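Local coordinates for protein hydrazine synthase subunit gamma (Candidatus Kuenenia stuttgartiensis, PDB 5C2V) that reduces nitric oxide to hydroxylamine as the first half-reaction of hydrazine synthesis, using one of its two heme c groups as the apparent active site, at residues V209-N217 / G249-D257; H67-W78 / W88-G96. One frame throughout, in Å; residues are numbered along the deposited sequence.

Contact 1 (V209-N217 / G249-D257); sequences VGTGRVGVN and GLDLVKEFD. With CA (calcium ion), chain T; HEC (heme c), chain B.
Arg213 and Asp251 touch in an unexpected way: their opposite charges do not meet, and the carboxylate takes the arginine's backbone N-H instead. Arg213 N donates to Asp251 OD2 over 2.8 Å, nearly straight at 167° but from above the carboxylate plane, and Asp251 N returns a bond to Arg213 O over 2.7 Å. The two bonds close a ring between the segments. CB and CG of Arg213 lie along the carboxylate, CG beside its own backbone N (chi1 -47°) and 3.2 Å from Asp251 OD2, after which the bent chain carries the charge away to a salt bridge with Asp273, a bond to Val287 O and a cation-pi contact with Phe227. OD2 has a second donor in His272 NE2. Two residues earlier, Thr211 OG1 donates to heme propionate oxygen O1D over 2.7 Å and passes 3.3 Å from Phe256 CE2, while Gly212 N meets the edge of that ring. Farther along, Leu250 CD2 bends back to Gly215 CA at 3.5 Å. Beyond Phe256, Asp257 OD2 binds a calcium ion at 2.4 Å, shared with the carbonyls of Leu100 and Pro102 and three waters. Within the cytochrome c family region this joins two loops beside heme 2: 209-217 runs from strand 206-207 toward helix 229-234, and the segment 249-257 ends in strand 256-257, which pairs antiparallel with 206-207.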
# COMPACT_ATOMS: atom_id res chain seq x y z
N VAL C 209 61.85 -17.38 1.22
CA VAL C 209 61.81 -18.66 0.52
C VAL C 209 61.13 -18.57 -0.84
O VAL C 209 60.93 -19.58 -1.51
CB VAL C 209 61.11 -19.73 1.37
CG1 VAL C 209 62.06 -20.27 2.42
CG2 VAL C 209 59.87 -19.16 2.02
N GLY C 210 60.75 -17.36 -1.23
CA GLY C 210 60.11 -17.14 -2.52
C GLY C 210 58.63 -17.46 -2.49
O GLY C 210 58.01 -17.71 -3.52
N THR C 211 58.06 -17.46 -1.29
CA THR C 211 56.64 -17.74 -1.11
C THR C 211 55.81 -16.46 -1.02
O THR C 211 54.59 -16.51 -0.86
CB THR C 211 56.38 -18.58 0.15
OG1 THR C 211 56.95 -17.92 1.29
CG2 THR C 211 57.00 -19.96 0.00
N GLY C 212 56.48 -15.31 -1.12
CA GLY C 212 55.79 -14.03 -1.07
C GLY C 212 54.86 -13.85 -2.25
O GLY C 212 55.28 -13.94 -3.40
N ARG C 213 53.58 -13.59 -1.96
CA ARG C 213 52.59 -13.42 -3.02
C ARG C 213 52.54 -11.97 -3.47
O ARG C 213 52.26 -11.07 -2.68
CB ARG C 213 51.21 -13.87 -2.53
CG ARG C 213 51.20 -15.22 -1.83
CD ARG C 213 51.88 -16.30 -2.65
NE ARG C 213 51.91 -17.58 -1.96
CZ ARG C 213 52.67 -18.61 -2.32
NH1 ARG C 213 53.47 -18.51 -3.37
NH2 ARG C 213 52.64 -19.74 -1.63
N VAL C 214 52.80 -11.75 -4.76
CA VAL C 214 52.85 -10.39 -5.29
C VAL C 214 51.83 -10.18 -6.41
O VAL C 214 51.11 -11.10 -6.79
CB VAL C 214 54.25 -10.05 -5.82
CG1 VAL C 214 55.26 -10.03 -4.68
CG2 VAL C 214 54.67 -11.03 -6.90
N GLY C 215 51.79 -8.95 -6.93
CA GLY C 215 50.86 -8.60 -7.98
C GLY C 215 51.43 -8.83 -9.37
O GLY C 215 52.58 -9.24 -9.52
N VAL C 216 50.62 -8.57 -10.39
CA VAL C 216 51.03 -8.77 -11.77
C VAL C 216 52.12 -7.78 -12.17
O VAL C 216 52.93 -8.06 -13.04
CB VAL C 216 49.83 -8.66 -12.74
CG1 VAL C 216 48.81 -9.74 -12.45
CG2 VAL C 216 49.19 -7.28 -12.65
N ASN C 217 52.12 -6.62 -11.52
CA ASN C 217 53.15 -5.61 -11.77
C ASN C 217 54.29 -5.69 -10.75
O ASN C 217 55.18 -4.85 -10.74
CB ASN C 217 52.53 -4.21 -11.76
CG ASN C 217 53.31 -3.23 -12.63
OD1 ASN C 217 54.05 -3.63 -13.52
ND2 ASN C 217 53.13 -1.94 -12.36
N GLY C 249 47.07 -14.02 -4.42
CA GLY C 249 47.17 -13.21 -3.22
C GLY C 249 48.07 -12.00 -3.36
O GLY C 249 48.88 -11.92 -4.28
N LEU C 250 47.93 -11.06 -2.43
CA LEU C 250 48.82 -9.91 -2.36
C LEU C 250 49.38 -9.78 -0.95
O LEU C 250 48.66 -9.42 -0.03
CB LEU C 250 48.09 -8.63 -2.76
CG LEU C 250 47.57 -8.54 -4.19
CD1 LEU C 250 46.70 -7.31 -4.38
CD2 LEU C 250 48.74 -8.52 -5.15
N ASP C 251 50.68 -10.03 -0.80
CA ASP C 251 51.32 -9.97 0.51
C ASP C 251 51.97 -8.61 0.76
O ASP C 251 52.49 -7.99 -0.16
CB ASP C 251 52.36 -11.08 0.65
CG ASP C 251 51.74 -12.45 0.84
OD1 ASP C 251 50.56 -12.52 1.25
OD2 ASP C 251 52.43 -13.46 0.59
N LEU C 252 51.92 -8.16 2.01
CA LEU C 252 52.56 -6.91 2.37
C LEU C 252 54.05 -7.10 2.66
O LEU C 252 54.81 -6.14 2.73
CB LEU C 252 51.87 -6.28 3.59
CG LEU C 252 50.84 -5.19 3.28
CD1 LEU C 252 49.74 -5.71 2.35
CD2 LEU C 252 50.25 -4.63 4.56
N VAL C 253 54.47 -8.36 2.83
CA VAL C 253 55.87 -8.68 3.07
C VAL C 253 56.31 -9.89 2.24
O VAL C 253 55.50 -10.74 1.89
CB VAL C 253 56.15 -8.97 4.56
CG1 VAL C 253 55.84 -7.75 5.42
CG2 VAL C 253 55.35 -10.18 5.03
N LYS C 254 57.60 -9.95 1.92
CA LYS C 254 58.15 -11.07 1.16
C LYS C 254 58.75 -12.17 2.04
O LYS C 254 59.06 -13.26 1.55
CB LYS C 254 59.22 -10.57 0.18
CG LYS C 254 58.79 -9.37 -0.64
CD LYS C 254 59.91 -8.93 -1.57
CE LYS C 254 59.49 -7.74 -2.40
NZ LYS C 254 60.55 -7.34 -3.37
N GLU C 255 58.91 -11.90 3.33
CA GLU C 255 59.64 -12.82 4.20
C GLU C 255 58.79 -13.26 5.40
O GLU C 255 57.94 -12.50 5.88
CB GLU C 255 60.94 -12.18 4.69
CG GLU C 255 61.89 -11.80 3.56
CD GLU C 255 63.21 -11.26 4.08
OE1 GLU C 255 63.33 -11.06 5.31
OE2 GLU C 255 64.12 -11.04 3.26
N PHE C 256 59.03 -14.47 5.88
CA PHE C 256 58.18 -15.05 6.92
C PHE C 256 58.96 -15.83 7.98
O PHE C 256 60.03 -16.37 7.72
CB PHE C 256 57.14 -15.97 6.28
CG PHE C 256 56.41 -15.35 5.12
CD1 PHE C 256 55.34 -14.50 5.34
CD2 PHE C 256 56.82 -15.60 3.82
CE1 PHE C 256 54.67 -13.92 4.27
CE2 PHE C 256 56.16 -15.02 2.75
CZ PHE C 256 55.08 -14.18 2.98
N ASP C 257 58.39 -15.87 9.18
CA ASP C 257 58.94 -16.66 10.29
C ASP C 257 58.75 -18.15 10.03
O ASP C 257 57.64 -18.60 9.75
CB ASP C 257 58.27 -16.24 11.60
CG ASP C 257 58.53 -17.23 12.73
OD1 ASP C 257 59.68 -17.29 13.22
OD2 ASP C 257 57.57 -17.93 13.13
CA CA T . 57.62 -18.67 15.40
FE HEC B . 61.14 -24.89 4.98
CHA HEC B . 57.97 -23.74 5.64
CHB HEC B . 59.94 -28.08 4.76
CHC HEC B . 64.13 -25.92 3.62
CHD HEC B . 62.46 -21.79 5.54
NA HEC B . 59.28 -25.75 5.14
C1A HEC B . 58.11 -25.10 5.47
C2A HEC B . 57.07 -26.10 5.60
C3A HEC B . 57.61 -27.29 5.37
C4A HEC B . 59.02 -27.10 5.07
CMA HEC B . 56.87 -28.65 5.40
CAA HEC B . 55.59 -25.82 5.97
CBA HEC B . 55.50 -25.35 7.41
CGA HEC B . 54.11 -24.86 7.70
O1A HEC B . 53.77 -24.70 8.90
O2A HEC B . 53.33 -24.64 6.74
NB HEC B . 61.92 -26.70 4.38
C1B HEC B . 61.19 -27.86 4.24
C2B HEC B . 61.97 -28.78 3.44
C3B HEC B . 63.13 -28.19 3.13
C4B HEC B . 63.12 -26.86 3.71
CMB HEC B . 61.51 -30.21 3.04
CAB HEC B . 64.28 -28.78 2.28
CBB HEC B . 63.86 -28.89 0.80
NC HEC B . 62.96 -24.02 4.65
C1C HEC B . 64.06 -24.62 4.07
C2C HEC B . 65.09 -23.61 3.92
C3C HEC B . 64.67 -22.50 4.55
C4C HEC B . 63.29 -22.72 4.95
CMC HEC B . 66.54 -23.89 3.46
CAC HEC B . 65.45 -21.18 4.72
CBC HEC B . 65.66 -20.49 3.35
ND HEC B . 60.34 -23.05 5.58
C1D HEC B . 61.08 -21.87 5.59
C2D HEC B . 60.18 -20.75 5.64
C3D HEC B . 58.77 -21.36 5.67
C4D HEC B . 58.97 -22.79 5.63
CMD HEC B . 60.55 -19.25 5.67
CAD HEC B . 57.42 -20.62 5.73
CBD HEC B . 57.21 -19.85 4.43
CGD HEC B . 55.79 -19.38 4.33
O1D HEC B . 55.42 -18.77 3.29
O2D HEC B . 55.01 -19.61 5.30
O HOH W 1 59.97 -18.25 15.43
O HOH W 2 58.01 -20.88 14.60
O HOH W 3 55.26 -19.09 15.35

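Contact 2 (H67-W78 / W88-G96); sequences HYERGQTTGLIW and WKNTKYIRG. With CA (calcium ion), chain S; HEC (heme c), chain V.
His67 joins the heme iron to the backbone of Lys92. Its NE2 binds the iron at 2.0 Å, with a water as the other axial ligand, and on the other side of the ring His67 ND1 donates to Lys92 O over 3.1 Å, in both the imidazole and the carbonyl plane; this second-shell bond holds the ring's rotation. In a second metal site, Asn90 OD1 binds calcium with Ser267, Thr269 and waters 4 and 5. Among the other side-chain bonds, Arg95 grips Arg70 O side-on with NE (2.9 Å) and NH2, the oxygen lying in the guanidinium plane, while its NH1 reaches Glu155 O. Gln72 extends alongside Tyr93 and gives NE2 to the phenol OH over 3.2 Å. Thr73 OG1, anti to its backbone nitrogen (chi1 -177°), donates to Thr91 O from above the carbonyl plane and accepts from Gly75 N, forming an ST turn. Backbone bonds join Trp78 and Lys89 in both directions, and Ile94 N to Gln72 O. In the apolar packing, Ile94 CD1 comes 3.6 Å from His67 CB, and Ile77 CG2 meets Trp88 CB at 3.9 Å. Heme atom CAC lies over one face of the Trp78 indole, toward its rim, 3.5 Å from NE1. The short hairpin of strands 77-78 and 89-90 thus follows the Cys63-X-X-Cys66-His67 (CXXCH) motif of c-type hemes.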
# COMPACT_ATOMS: atom_id res chain seq x y z
N HIS C 67 41.19 -22.99 15.41
CA HIS C 67 42.34 -23.76 15.88
C HIS C 67 41.90 -25.14 16.35
O HIS C 67 42.67 -25.91 16.91
CB HIS C 67 43.06 -23.02 17.00
CG HIS C 67 43.56 -21.68 16.58
ND1 HIS C 67 44.60 -21.51 15.69
CD2 HIS C 67 43.14 -20.42 16.89
CE1 HIS C 67 44.81 -20.23 15.48
NE2 HIS C 67 43.93 -19.55 16.20
N TYR C 68 40.63 -25.39 16.10
CA TYR C 68 39.89 -26.59 16.47
C TYR C 68 39.88 -26.83 18.00
O TYR C 68 40.23 -25.92 18.74
CB TYR C 68 40.51 -27.75 15.65
CG TYR C 68 39.95 -29.09 15.93
CD1 TYR C 68 38.68 -29.46 15.44
CD2 TYR C 68 40.66 -29.99 16.68
CE1 TYR C 68 38.17 -30.71 15.71
CE2 TYR C 68 40.16 -31.20 16.96
CZ TYR C 68 38.95 -31.59 16.49
OH TYR C 68 38.43 -32.84 16.76
N GLU C 69 39.51 -28.01 18.51
CA GLU C 69 39.44 -28.17 19.97
C GLU C 69 40.45 -29.12 20.64
O GLU C 69 40.52 -29.20 21.86
CB GLU C 69 38.02 -28.57 20.40
CG GLU C 69 37.69 -30.03 20.26
CD GLU C 69 36.91 -30.32 19.01
OE1 GLU C 69 36.48 -31.48 18.83
OE2 GLU C 69 36.71 -29.38 18.20
N ARG C 70 41.22 -29.84 19.82
CA ARG C 70 42.33 -30.65 20.29
C ARG C 70 43.53 -29.71 20.32
O ARG C 70 44.66 -30.09 20.61
CB ARG C 70 42.57 -31.86 19.38
CG ARG C 70 41.43 -32.88 19.38
CD ARG C 70 41.58 -33.83 18.19
NE ARG C 70 40.38 -34.66 18.00
CZ ARG C 70 40.18 -35.43 16.93
NH1 ARG C 70 41.07 -35.45 15.95
NH2 ARG C 70 39.09 -36.17 16.85
N GLY C 71 43.23 -28.45 20.01
CA GLY C 71 44.20 -27.38 19.93
C GLY C 71 45.21 -27.60 18.84
O GLY C 71 46.41 -27.60 19.11
N GLN C 72 44.76 -27.82 17.61
CA GLN C 72 45.69 -27.97 16.50
C GLN C 72 45.44 -26.93 15.40
O GLN C 72 46.09 -25.89 15.38
CB GLN C 72 45.58 -29.38 15.91
CG GLN C 72 45.59 -30.48 16.96
CD GLN C 72 45.41 -31.86 16.36
OE1 GLN C 72 44.29 -32.37 16.27
NE2 GLN C 72 46.51 -32.46 15.93
N THR C 73 44.46 -27.21 14.55
CA THR C 73 43.99 -26.29 13.51
C THR C 73 42.91 -26.96 12.66
O THR C 73 42.84 -28.18 12.60
CB THR C 73 45.13 -25.82 12.58
OG1 THR C 73 44.62 -24.87 11.63
CG2 THR C 73 45.75 -27.00 11.84
N THR C 74 42.08 -26.15 12.01
CA THR C 74 41.10 -26.67 11.06
C THR C 74 41.57 -26.59 9.61
O THR C 74 40.95 -27.15 8.71
CB THR C 74 39.75 -25.94 11.18
OG1 THR C 74 39.96 -24.52 11.06
CG2 THR C 74 39.10 -26.25 12.52
N GLY C 75 42.68 -25.88 9.39
CA GLY C 75 43.19 -25.67 8.05
C GLY C 75 42.44 -24.59 7.28
O GLY C 75 42.68 -24.40 6.09
N LEU C 76 41.54 -23.90 7.96
CA LEU C 76 40.76 -22.83 7.33
C LEU C 76 41.62 -21.61 7.04
O LEU C 76 42.39 -21.16 7.88
CB LEU C 76 39.57 -22.44 8.22
CG LEU C 76 38.42 -23.44 8.31
CD1 LEU C 76 37.41 -22.99 9.35
CD2 LEU C 76 37.76 -23.61 6.96
N ILE C 77 41.48 -21.07 5.83
CA ILE C 77 42.27 -19.92 5.40
C ILE C 77 41.44 -18.64 5.41
O ILE C 77 40.39 -18.56 4.77
CB ILE C 77 42.85 -20.15 3.99
CG1 ILE C 77 43.65 -21.46 3.97
CG2 ILE C 77 43.72 -18.98 3.57
CD1 ILE C 77 44.18 -21.83 2.60
N TRP C 78 41.92 -17.64 6.14
CA TRP C 78 41.15 -16.42 6.38
C TRP C 78 41.84 -15.17 5.86
O TRP C 78 43.05 -15.16 5.67
CB TRP C 78 40.88 -16.26 7.88
CG TRP C 78 40.15 -17.41 8.47
CD1 TRP C 78 40.69 -18.46 9.16
CD2 TRP C 78 38.74 -17.64 8.44
NE1 TRP C 78 39.70 -19.32 9.56
CE2 TRP C 78 38.49 -18.85 9.12
CE3 TRP C 78 37.66 -16.94 7.89
CZ2 TRP C 78 37.21 -19.37 9.28
CZ3 TRP C 78 36.39 -17.46 8.04
CH2 TRP C 78 36.17 -18.66 8.73
N TRP C 88 46.16 -13.51 2.30
CA TRP C 88 45.55 -14.65 2.98
C TRP C 88 46.46 -15.30 4.02
O TRP C 88 47.67 -15.39 3.82
CB TRP C 88 45.12 -15.70 1.95
CG TRP C 88 44.18 -15.16 0.92
CD1 TRP C 88 44.50 -14.69 -0.32
CD2 TRP C 88 42.76 -15.02 1.05
NE1 TRP C 88 43.37 -14.27 -0.97
CE2 TRP C 88 42.28 -14.47 -0.16
CE3 TRP C 88 41.85 -15.32 2.06
CZ2 TRP C 88 40.93 -14.20 -0.37
CZ3 TRP C 88 40.51 -15.06 1.85
CH2 TRP C 88 40.06 -14.50 0.64
N LYS C 89 45.87 -15.76 5.12
CA LYS C 89 46.62 -16.49 6.13
C LYS C 89 45.97 -17.80 6.57
O LYS C 89 44.86 -17.83 7.10
CB LYS C 89 46.86 -15.61 7.36
CG LYS C 89 47.93 -14.56 7.16
CD LYS C 89 49.29 -15.18 6.91
CE LYS C 89 50.38 -14.12 6.99
NZ LYS C 89 50.10 -12.96 6.10
N ASN C 90 46.71 -18.88 6.34
CA ASN C 90 46.43 -20.22 6.85
C ASN C 90 46.32 -20.19 8.38
O ASN C 90 47.10 -19.51 9.04
CB ASN C 90 47.54 -21.15 6.33
CG ASN C 90 47.77 -22.39 7.20
OD1 ASN C 90 46.92 -22.83 7.95
ND2 ASN C 90 48.97 -22.96 7.07
N THR C 91 45.35 -20.92 8.93
CA THR C 91 45.15 -20.93 10.38
C THR C 91 46.30 -21.66 11.08
O THR C 91 46.59 -22.81 10.77
CB THR C 91 43.81 -21.59 10.77
OG1 THR C 91 42.73 -20.87 10.17
CG2 THR C 91 43.64 -21.59 12.28
N LYS C 92 46.93 -20.97 12.02
CA LYS C 92 48.14 -21.48 12.67
C LYS C 92 47.91 -22.75 13.49
O LYS C 92 46.91 -22.89 14.18
CB LYS C 92 48.74 -20.40 13.57
CG LYS C 92 49.94 -19.68 12.97
CD LYS C 92 51.12 -20.62 12.83
CE LYS C 92 52.34 -19.90 12.28
NZ LYS C 92 53.51 -20.81 12.14
N TYR C 93 48.86 -23.67 13.38
CA TYR C 93 48.87 -24.88 14.19
C TYR C 93 49.46 -24.54 15.56
O TYR C 93 50.61 -24.13 15.66
CB TYR C 93 49.70 -25.96 13.48
CG TYR C 93 49.61 -27.35 14.08
CD1 TYR C 93 48.57 -28.21 13.75
CD2 TYR C 93 50.59 -27.81 14.94
CE1 TYR C 93 48.50 -29.48 14.28
CE2 TYR C 93 50.53 -29.08 15.48
CZ TYR C 93 49.48 -29.91 15.15
OH TYR C 93 49.41 -31.18 15.68
N ILE C 94 48.66 -24.69 16.61
CA ILE C 94 49.02 -24.15 17.92
C ILE C 94 49.67 -25.14 18.90
O ILE C 94 49.93 -24.78 20.05
CB ILE C 94 47.80 -23.51 18.62
CG1 ILE C 94 46.64 -24.49 18.73
CG2 ILE C 94 47.36 -22.26 17.87
CD1 ILE C 94 45.46 -23.95 19.50
N ARG C 95 49.91 -26.38 18.48
CA ARG C 95 50.66 -27.30 19.33
C ARG C 95 52.12 -26.87 19.42
O ARG C 95 52.73 -26.54 18.40
CB ARG C 95 50.57 -28.74 18.82
CG ARG C 95 49.20 -29.38 18.92
CD ARG C 95 48.72 -29.45 20.36
NE ARG C 95 47.59 -30.36 20.52
CZ ARG C 95 47.69 -31.61 20.96
NH1 ARG C 95 48.87 -32.10 21.32
NH2 ARG C 95 46.61 -32.37 21.07
N GLY C 96 52.67 -26.87 20.63
CA GLY C 96 54.06 -26.50 20.85
C GLY C 96 54.35 -25.07 20.42
O GLY C 96 55.34 -24.81 19.73
CA CA S . 48.51 -24.84 7.89
FE HEC V . 44.13 -17.56 16.02
CHA HEC V . 47.27 -17.35 14.63
CHB HEC V . 45.53 -18.18 19.07
CHC HEC V . 41.00 -17.53 17.46
CHD HEC V . 42.68 -17.73 12.92
NA HEC V . 46.06 -17.70 16.73
C1A HEC V . 47.22 -17.66 15.98
C2A HEC V . 48.34 -17.99 16.84
C3A HEC V . 47.84 -18.22 18.07
C4A HEC V . 46.41 -18.04 18.02
CMA HEC V . 48.62 -18.60 19.35
CAA HEC V . 49.82 -18.05 16.41
CBA HEC V . 50.40 -19.46 16.56
CGA HEC V . 51.85 -19.47 16.17
O1A HEC V . 52.36 -18.43 15.68
O2A HEC V . 52.51 -20.53 16.35
NB HEC V . 43.38 -17.93 17.91
C1B HEC V . 44.18 -17.91 19.03
C2B HEC V . 43.35 -17.54 20.17
C3B HEC V . 42.10 -17.37 19.73
C4B HEC V . 42.09 -17.61 18.30
CMB HEC V . 43.85 -17.40 21.62
CAB HEC V . 40.86 -16.97 20.56
CBB HEC V . 40.96 -15.51 21.04
NC HEC V . 42.19 -17.64 15.32
C1C HEC V . 41.04 -17.58 16.08
C2C HEC V . 39.91 -17.42 15.19
C3C HEC V . 40.36 -17.62 13.94
C4C HEC V . 41.81 -17.66 13.99
CMC HEC V . 38.44 -17.50 15.64
CAC HEC V . 39.51 -17.63 12.65
CBC HEC V . 38.93 -16.22 12.38
ND HEC V . 44.87 -17.61 14.07
C1D HEC V . 44.04 -17.52 12.95
C2D HEC V . 44.85 -17.15 11.81
C3D HEC V . 46.29 -17.04 12.35
C4D HEC V . 46.20 -17.34 13.76
CMD HEC V . 44.38 -16.93 10.36
CAD HEC V . 47.55 -16.67 11.55
CBD HEC V . 47.62 -15.15 11.43
CGD HEC V . 48.86 -14.75 10.67
O1D HEC V . 49.09 -13.53 10.48
O2D HEC V . 49.62 -15.67 10.26
O HOH W 4 48.93 -24.47 10.24
O HOH W 5 46.48 -25.93 8.43
O HOH W 6 44.33 -15.48 15.93

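How the contacts relate
From the N terminus, contact 2 comes first: 67-78 follows the Cys63 and Cys66 heme attachments and meets 88-96 across a nine-residue loop, 79-87, that carries calcium ligands. That loop is complete long before contact 1 begins, so the two stand in series, neither nested nor crossed. Contact 1 then closes a longer excursion of 31 residues, including helix 229-234, beside heme 2. Their centres lie 21 Å apart, yet they touch where Gly249 CA packs 4.2 Å from Trp88 CD1. Two calcium ions, one at each contact, also link chain regions far apart in sequence, consistent with ties between the two heme-bearing lobes.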